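Local coordinates for TRAP solute Binding Protein (PDB 5I7I) that binds aromatic acids such as 3-hydroxybenzoate and probably hands them to the membrane part of a TRAP transporter, at residues Leu284-Asp287 with Thr291-Ser294; Lys312-Ser317 with Ala326-Thr331; Glu179-Thr184 with Lys304-Gly309. All coordinates share one frame; numbering follows the deposited sequence.

Contact 1 (Leu284-Asp287 with Thr291-Ser294); sequences LALD and TIHS
I292 and T291 meet L286 where helix 264-287 turns through a short loop into strand 291-295, a helix-loop-strand connection that adds an edge strand to the six-stranded mixed sheet of this family 7 solute-binding protein. Together the two segments bury 96 Å², the measure of a light surface contact. At T291 the side chain points away from the helix, and the main chain does the touching: its carbonyl C lies 4.3 Å from L286 CD2. The backbones are nearest at this step, with 6.5 Å between L286 CA and T291 CA. The T291 backbone is also hydrogen-bonded to that of K222, next to strand 223-227. At I292 the CB turns toward the helix, but with CG1 anti to the backbone N (chi1 176°) the longer branch leads off, and the branching methyl CG2 is left to meet the leucine. The I292 side chain also touches W209, H224 and T226, while H293 bonds through its backbone to H224 and T226 and so carries the strand along its neighbour 223-227. The fork of L286 straddles a single methyl: I292 CG2 is 4.0 Å from L286 CD2 and 4.1 Å from L286 CD1.

Contact 2 (Lys312-Ser317 with Ala326-Thr331); sequences KDWIKS and AMLVKT
V329 CG2 sits in the angle between W314 and I315 and touches both side chains. It lies 3.7 Å from W314 CZ3, approaching the six-membered ring obliquely, and 3.8 Å from I315 CG1, whose side chain crosses the valine at about a right angle. I315 divides its work between two branches: while CG1 and CD1 press on V329, CG2 reaches the main chain at the start of the segment, 3.6 Å from A326 N. Next to the valine on the six-membered ring, L328 CD1 comes up to the edge, near the plane, 4.3 Å from W314 CH2. The contacts between side chains are all apolar, the polar neighbour being the backbone A326 N beside I315 CG2, and 215 Å² is buried between the segments.

The second shell begins with the tryptophan torsion. CG stands anti to the backbone N (chi1 -173°), which swings the indole out from the flank of its helix to the neighbouring one. Its nitrogen is satisfied outside the pair, as W314 NE1 is hydrogen-bonded to E103 OE1, and that bond should restrain rotation of the ring. A104, L107 and R321 also touch the indole.

The axes of the two short segments approach to 9.6 Å with 126° between their N-to-C directions, so the consecutive helices 297-320 and 325-339 pack here at a steep incline, well short of antiparallel. Beyond this pair, L328 and T331 rest on Y124 of helix 114-126, and L328 also touches H101 in a loop, so the C-terminal helix is packed against more than its partner.

Contact 3 (Glu179-Thr184 with Lys304-Gly309); sequences EGLGAT and KAAGEG
The L181 side chain starts with CG beside the backbone N (chi1 -65°) and continues extended (chi2 176°), a course that carries the CD2 methyl across to A306 although the CB itself does not point there. L181 CD2 ends 4.3 Å from A306 CB. A306 CB has a nearer partner in the main chain, G180 O, 3.7 Å away. A306 CB is turned toward the other segment and thus meets both a carbonyl oxygen and a branch of a leucine, while the backbones come nearest at G180 CA and A306 CA, 6.2 Å apart.

G180 closes helix 172-180 and L181 follows it. The chain leaves helical geometry at G182, which has a positive phi of 107° and closes a Schellman motif; one bond inside this segment runs from G182 N to E179 O, 3.0 Å long. Lacking a CB, G182 takes up this phi without pressing a side chain on the carbonyl oxygen of L181. After the turn, T184 begins strand 184-187 and pairs through its backbone with M165 and M167, so the chain passes from the helix end into an edge strand of the six-stranded sheet. L181 also touches L162. On the other side, 304-309 is helical throughout, within helix 297-320; A306 O accepts an i-to-i+3 bond from G309 N at 3.1 Å.

The interface is small, 88 Å² in all, and consists of one methyl against one methyl and one oxygen. Such a contact has little directional demand: the position of the alanine methyl against its two partners is set by van der Waals fit, with neither a hydrogen bond nor an ion pair between the segments.

In the fold
Helix 297-320 joins two of the contacts: its 304-309 part serves contact 3 and its 312-317 part contact 2, whose centres are 17 Å apart. Strand 291-295 leads into this helix, and contact 1 falls along the chain between the segments of contact 3 and before contact 2, its centre 24 Å from contact 3 and 34 Å from contact 2. None touches another beyond the shared helix. All lie about 20 Å from the chain centre, and none includes a residue of the 3-hydroxybenzoate pocket. Two are linked to it indirectly: T184 of contact 3 pairs with strand 166-169, which carries R168, and contact 1 packs on W209, between pocket residues P208 and E210.

Contact 1 (Leu284-Asp287 with Thr291-Ser294)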
loop_
_atom_site.group_PDB
_atom_site.type_symbol
_atom_site.label_atom_id
_atom_site.label_comp_id
_atom_site.label_asym_id
_atom_site.label_seq_id
_atom_site.Cartn_x
_atom_site.Cartn_y
_atom_site.Cartn_z
ATOM N N LEU A 284 16.001 -6.232 11.048
ATOM C CA LEU A 284 16.783 -6.977 10.063
ATOM C C LEU A 284 17.665 -6.053 9.233
ATOM O O LEU A 284 18.817 -6.383 8.934
ATOM C CB LEU A 284 15.863 -7.806 9.158
ATOM C CG LEU A 284 15.170 -9.010 9.781
ATOM C CD1 LEU A 284 14.178 -9.633 8.823
ATOM C CD2 LEU A 284 16.196 -10.067 10.228
ATOM N N ALA A 285 17.124 -4.908 8.815
ATOM C CA ALA A 285 17.884 -4.001 7.961
ATOM C C ALA A 285 19.072 -3.399 8.695
ATOM O O ALA A 285 20.149 -3.238 8.113
ATOM C CB ALA A 285 16.974 -2.892 7.461
ATOM N N LEU A 286 18.887 -3.028 9.964
ATOM C CA LEU A 286 20.006 -2.479 10.721
ATOM C C LEU A 286 21.005 -3.567 11.091
ATOM O O LEU A 286 22.216 -3.337 11.036
ATOM C CB LEU A 286 19.486 -1.742 11.952
ATOM C CG LEU A 286 18.543 -0.583 11.584
ATOM C CD1 LEU A 286 18.263 0.221 12.819
ATOM C CD2 LEU A 286 19.042 0.325 10.431
ATOM N N ASP A 287 20.529 -4.766 11.434
ATOM C CA ASP A 287 21.453 -5.863 11.702
ATOM C C ASP A 287 22.309 -6.187 10.477
ATOM O O ASP A 287 23.458 -6.610 10.620
ATOM C CB ASP A 287 20.669 -7.105 12.112
ATOM C CG ASP A 287 20.098 -7.025 13.521
ATOM O OD1 ASP A 287 20.433 -6.082 14.272
ATOM O OD2 ASP A 287 19.305 -7.933 13.865
ATOM N N THR A 291 22.213 1.998 7.711
ATOM C CA THR A 291 22.052 3.249 8.429
ATOM C C THR A 291 20.616 3.718 8.279
ATOM O O THR A 291 19.947 3.419 7.282
ATOM C CB THR A 291 22.983 4.356 7.904
ATOM O OG1 THR A 291 22.815 4.524 6.489
ATOM C CG2 THR A 291 24.438 4.044 8.216
ATOM N N ILE A 292 20.149 4.461 9.277
ATOM C CA ILE A 292 18.821 5.047 9.234
ATOM C C ILE A 292 18.941 6.494 9.665
ATOM O O ILE A 292 19.407 6.784 10.781
ATOM C CB ILE A 292 17.789 4.254 10.068
ATOM C CG1 ILE A 292 16.428 4.961 10.065
ATOM C CG2 ILE A 292 18.234 4.057 11.491
ATOM C CD1 ILE A 292 15.825 5.106 8.720
ATOM N N HIS A 293 18.570 7.391 8.769
ATOM C CA HIS A 293 18.678 8.824 8.956
ATOM C C HIS A 293 17.268 9.398 8.910
ATOM O O HIS A 293 16.474 9.032 8.045
ATOM C CB HIS A 293 19.515 9.422 7.827
ATOM C CG HIS A 293 19.747 10.897 7.946
ATOM N ND1 HIS A 293 20.395 11.466 9.016
ATOM C CD2 HIS A 293 19.428 11.919 7.111
ATOM C CE1 HIS A 293 20.457 12.778 8.843
ATOM N NE2 HIS A 293 19.874 13.079 7.696
ATOM N N SER A 294 16.967 10.321 9.808
ATOM C CA SER A 294 15.622 10.869 9.933
ATOM C C SER A 294 15.657 12.365 9.635
ATOM O O SER A 294 16.275 13.141 10.373
ATOM C CB SER A 294 15.081 10.597 11.333
ATOM O OG SER A 294 13.733 11.024 11.411
#

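Contact 2 (Lys312-Ser317 with Ala326-Thr331)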
loop_
_atom_site.group_PDB
_atom_site.type_symbol
_atom_site.label_atom_id
_atom_site.label_comp_id
_atom_site.label_asym_id
_atom_site.label_seq_id
_atom_site.Cartn_x
_atom_site.Cartn_y
_atom_site.Cartn_z
ATOM N N LYS A 312 -1.222 20.400 -5.022
ATOM C CA LYS A 312 -1.926 21.374 -5.848
ATOM C C LYS A 312 -2.238 20.796 -7.224
ATOM O O LYS A 312 -3.360 20.935 -7.736
ATOM C CB LYS A 312 -1.042 22.627 -5.958
ATOM C CG LYS A 312 -1.478 23.629 -6.986
ATOM C CD LYS A 312 -0.450 24.758 -7.152
ATOM C CE LYS A 312 0.862 24.281 -7.818
ATOM N NZ LYS A 312 0.867 24.438 -9.306
ATOM N N ASP A 313 -1.238 20.178 -7.863
ATOM C CA ASP A 313 -1.454 19.634 -9.193
ATOM C C ASP A 313 -2.392 18.442 -9.153
ATOM O O ASP A 313 -3.155 18.224 -10.104
ATOM C CB ASP A 313 -0.117 19.257 -9.831
ATOM C CG ASP A 313 0.740 20.471 -10.152
ATOM O OD1 ASP A 313 0.188 21.597 -10.272
ATOM O OD2 ASP A 313 1.954 20.275 -10.333
ATOM N N TRP A 314 -2.339 17.642 -8.083
ATOM C CA TRP A 314 -3.279 16.534 -7.961
ATOM C C TRP A 314 -4.713 17.034 -7.888
ATOM O O TRP A 314 -5.604 16.498 -8.562
ATOM C CB TRP A 314 -2.957 15.616 -6.763
ATOM C CG TRP A 314 -3.861 14.445 -6.828
ATOM C CD1 TRP A 314 -3.653 13.315 -7.558
ATOM C CD2 TRP A 314 -5.176 14.310 -6.242
ATOM N NE1 TRP A 314 -4.735 12.483 -7.468
ATOM C CE2 TRP A 314 -5.679 13.060 -6.659
ATOM C CE3 TRP A 314 -5.974 15.119 -5.421
ATOM C CZ2 TRP A 314 -6.935 12.592 -6.272
ATOM C CZ3 TRP A 314 -7.213 14.648 -5.026
ATOM C CH2 TRP A 314 -7.683 13.397 -5.456
ATOM N N ILE A 315 -4.960 18.066 -7.087
ATOM C CA ILE A 315 -6.307 18.610 -6.968
ATOM C C ILE A 315 -6.825 19.032 -8.334
ATOM O O ILE A 315 -7.948 18.693 -8.724
ATOM C CB ILE A 315 -6.329 19.742 -5.924
ATOM C CG1 ILE A 315 -6.210 19.155 -4.519
ATOM C CG2 ILE A 315 -7.586 20.591 -6.041
ATOM C CD1 ILE A 315 -5.974 20.185 -3.422
ATOM N N LYS A 316 -5.998 19.727 -9.110
ATOM C CA LYS A 316 -6.413 20.107 -10.459
ATOM C C LYS A 316 -6.700 18.875 -11.320
ATOM O O LYS A 316 -7.681 18.851 -12.065
ATOM C CB LYS A 316 -5.328 20.967 -11.087
ATOM C CG LYS A 316 -5.453 21.136 -12.603
ATOM C CD LYS A 316 -5.516 22.557 -13.012
ATOM C CE LYS A 316 -5.794 22.676 -14.517
ATOM N NZ LYS A 316 -6.633 23.871 -14.790
ATOM N N SER A 317 -5.846 17.846 -11.237
ATOM C CA SER A 317 -6.031 16.624 -12.030
ATOM C C SER A 317 -7.290 15.868 -11.625
ATOM O O SER A 317 -7.937 15.229 -12.475
ATOM C CB SER A 317 -4.823 15.689 -11.879
ATOM O OG SER A 317 -4.893 14.878 -10.710
ATOM N N ALA A 326 -10.321 19.306 -4.073
ATOM C CA ALA A 326 -10.120 19.971 -2.781
ATOM C C ALA A 326 -10.927 19.293 -1.681
ATOM O O ALA A 326 -10.442 19.110 -0.556
ATOM C CB ALA A 326 -10.527 21.442 -2.887
ATOM N N MET A 327 -12.162 18.913 -1.982
ATOM C CA MET A 327 -12.993 18.280 -0.973
ATOM C C MET A 327 -12.417 16.925 -0.595
ATOM O O MET A 327 -12.399 16.564 0.584
ATOM C CB MET A 327 -14.422 18.170 -1.497
ATOM C CG MET A 327 -15.434 17.545 -0.528
ATOM S SD MET A 327 -15.421 15.751 -0.604
ATOM C CE MET A 327 -16.676 15.376 0.639
ATOM N N LEU A 328 -11.908 16.176 -1.575
ATOM C CA LEU A 328 -11.366 14.853 -1.270
ATOM C C LEU A 328 -10.117 14.948 -0.407
ATOM O O LEU A 328 -9.948 14.154 0.530
ATOM C CB LEU A 328 -11.080 14.072 -2.557
ATOM C CG LEU A 328 -12.329 13.747 -3.370
ATOM C CD1 LEU A 328 -11.925 13.088 -4.688
ATOM C CD2 LEU A 328 -13.280 12.895 -2.583
ATOM N N VAL A 329 -9.221 15.895 -0.711
ATOM C CA VAL A 329 -8.007 16.050 0.087
ATOM C C VAL A 329 -8.359 16.440 1.514
ATOM O O VAL A 329 -7.814 15.882 2.474
ATOM C CB VAL A 329 -7.064 17.062 -0.578
ATOM C CG1 VAL A 329 -5.895 17.417 0.346
ATOM C CG2 VAL A 329 -6.538 16.490 -1.880
ATOM N N LYS A 330 -9.287 17.382 1.676
ATOM C CA LYS A 330 -9.732 17.766 3.016
ATOM C C LYS A 330 -10.323 16.576 3.753
ATOM O O LYS A 330 -10.027 16.351 4.931
ATOM C CB LYS A 330 -10.764 18.893 2.943
ATOM C CG LYS A 330 -11.452 19.150 4.289
ATOM C CD LYS A 330 -12.368 20.356 4.293
ATOM C CE LYS A 330 -13.287 20.326 5.529
ATOM N NZ LYS A 330 -12.535 20.422 6.806
ATOM N N THR A 331 -11.187 15.813 3.080
ATOM C CA THR A 331 -11.814 14.654 3.711
ATOM C C THR A 331 -10.757 13.652 4.157
ATOM O O THR A 331 -10.782 13.154 5.290
ATOM C CB THR A 331 -12.773 13.997 2.717
ATOM O OG1 THR A 331 -13.784 14.932 2.331
ATOM C CG2 THR A 331 -13.448 12.775 3.318
#

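Contact 3 (Glu179-Thr184 with Lys304-Gly309)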
loop_
_atom_site.group_PDB
_atom_site.type_symbol
_atom_site.label_atom_id
_atom_site.label_comp_id
_atom_site.label_asym_id
_atom_site.label_seq_id
_atom_site.Cartn_x
_atom_site.Cartn_y
_atom_site.Cartn_z
ATOM N N GLU A 179 9.916 12.501 -8.489
ATOM C CA GLU A 179 10.366 13.544 -9.406
ATOM C C GLU A 179 10.376 14.909 -8.723
ATOM O O GLU A 179 11.295 15.712 -8.937
ATOM C CB GLU A 179 9.463 13.559 -10.640
ATOM C CG GLU A 179 10.018 14.354 -11.798
ATOM C CD GLU A 179 9.910 15.866 -11.605
ATOM O OE1 GLU A 179 10.788 16.620 -12.110
ATOM O OE2 GLU A 179 8.947 16.297 -10.934
ATOM N N GLY A 180 9.365 15.190 -7.896
ATOM C CA GLY A 180 9.278 16.497 -7.278
ATOM C C GLY A 180 10.324 16.701 -6.210
ATOM O O GLY A 180 10.618 17.845 -5.846
ATOM N N LEU A 181 10.883 15.618 -5.698
ATOM C CA LEU A 181 11.993 15.682 -4.759
ATOM C C LEU A 181 13.342 15.688 -5.457
ATOM O O LEU A 181 14.374 15.723 -4.777
ATOM C CB LEU A 181 11.921 14.494 -3.793
ATOM C CG LEU A 181 10.714 14.488 -2.871
ATOM C CD1 LEU A 181 10.685 13.221 -2.038
ATOM C CD2 LEU A 181 10.733 15.701 -1.954
ATOM N N GLY A 182 13.370 15.643 -6.786
ATOM C CA GLY A 182 14.594 15.754 -7.545
ATOM C C GLY A 182 15.076 14.473 -8.172
ATOM O O GLY A 182 16.057 14.507 -8.921
ATOM N N ALA A 183 14.436 13.348 -7.891
ATOM C CA ALA A 183 14.896 12.067 -8.401
ATOM C C ALA A 183 14.434 11.846 -9.834
ATOM O O ALA A 183 13.597 12.574 -10.375
ATOM C CB ALA A 183 14.357 10.932 -7.539
ATOM N N THR A 184 15.036 10.830 -10.456
ATOM C CA THR A 184 14.568 10.306 -11.728
ATOM C C THR A 184 13.663 9.127 -11.406
ATOM O O THR A 184 14.164 8.081 -10.964
ATOM C CB THR A 184 15.740 9.847 -12.575
ATOM O OG1 THR A 184 16.517 10.989 -12.946
ATOM C CG2 THR A 184 15.247 9.138 -13.837
ATOM N N LYS A 304 8.641 18.963 2.330
ATOM C CA LYS A 304 7.213 19.229 2.479
ATOM C C LYS A 304 6.763 20.352 1.554
ATOM O O LYS A 304 5.664 20.295 0.992
ATOM C CB LYS A 304 6.852 19.524 3.935
ATOM C CG LYS A 304 7.112 18.331 4.855
ATOM C CD LYS A 304 6.345 18.459 6.157
ATOM C CE LYS A 304 6.608 17.269 7.056
ATOM N NZ LYS A 304 5.895 17.286 8.344
ATOM N N ALA A 305 7.596 21.372 1.370
ATOM C CA ALA A 305 7.238 22.446 0.450
ATOM C C ALA A 305 7.121 21.926 -0.973
ATOM O O ALA A 305 6.176 22.271 -1.691
ATOM C CB ALA A 305 8.277 23.559 0.519
ATOM N N ALA A 306 8.062 21.060 -1.382
ATOM C CA ALA A 306 7.978 20.447 -2.703
ATOM C C ALA A 306 6.704 19.627 -2.830
ATOM O O ALA A 306 6.059 19.616 -3.885
ATOM C CB ALA A 306 9.204 19.579 -2.953
ATOM N N GLY A 307 6.308 18.946 -1.748
ATOM C CA GLY A 307 5.090 18.149 -1.773
ATOM C C GLY A 307 3.848 18.967 -2.047
ATOM O O GLY A 307 2.898 18.469 -2.667
ATOM N N GLU A 308 3.815 20.211 -1.568
ATOM C CA GLU A 308 2.647 21.053 -1.789
ATOM C C GLU A 308 2.399 21.259 -3.269
ATOM O O GLU A 308 1.245 21.404 -3.685
ATOM C CB GLU A 308 2.827 22.390 -1.080
ATOM C CG GLU A 308 2.923 22.260 0.426
ATOM C CD GLU A 308 2.894 23.598 1.114
ATOM O OE1 GLU A 308 3.981 24.127 1.429
ATOM O OE2 GLU A 308 1.779 24.120 1.324
ATOM N N GLY A 309 3.456 21.246 -4.086
ATOM C CA GLY A 309 3.256 21.400 -5.513
ATOM C C GLY A 309 2.499 20.226 -6.090
ATOM O O GLY A 309 1.591 20.402 -6.905
#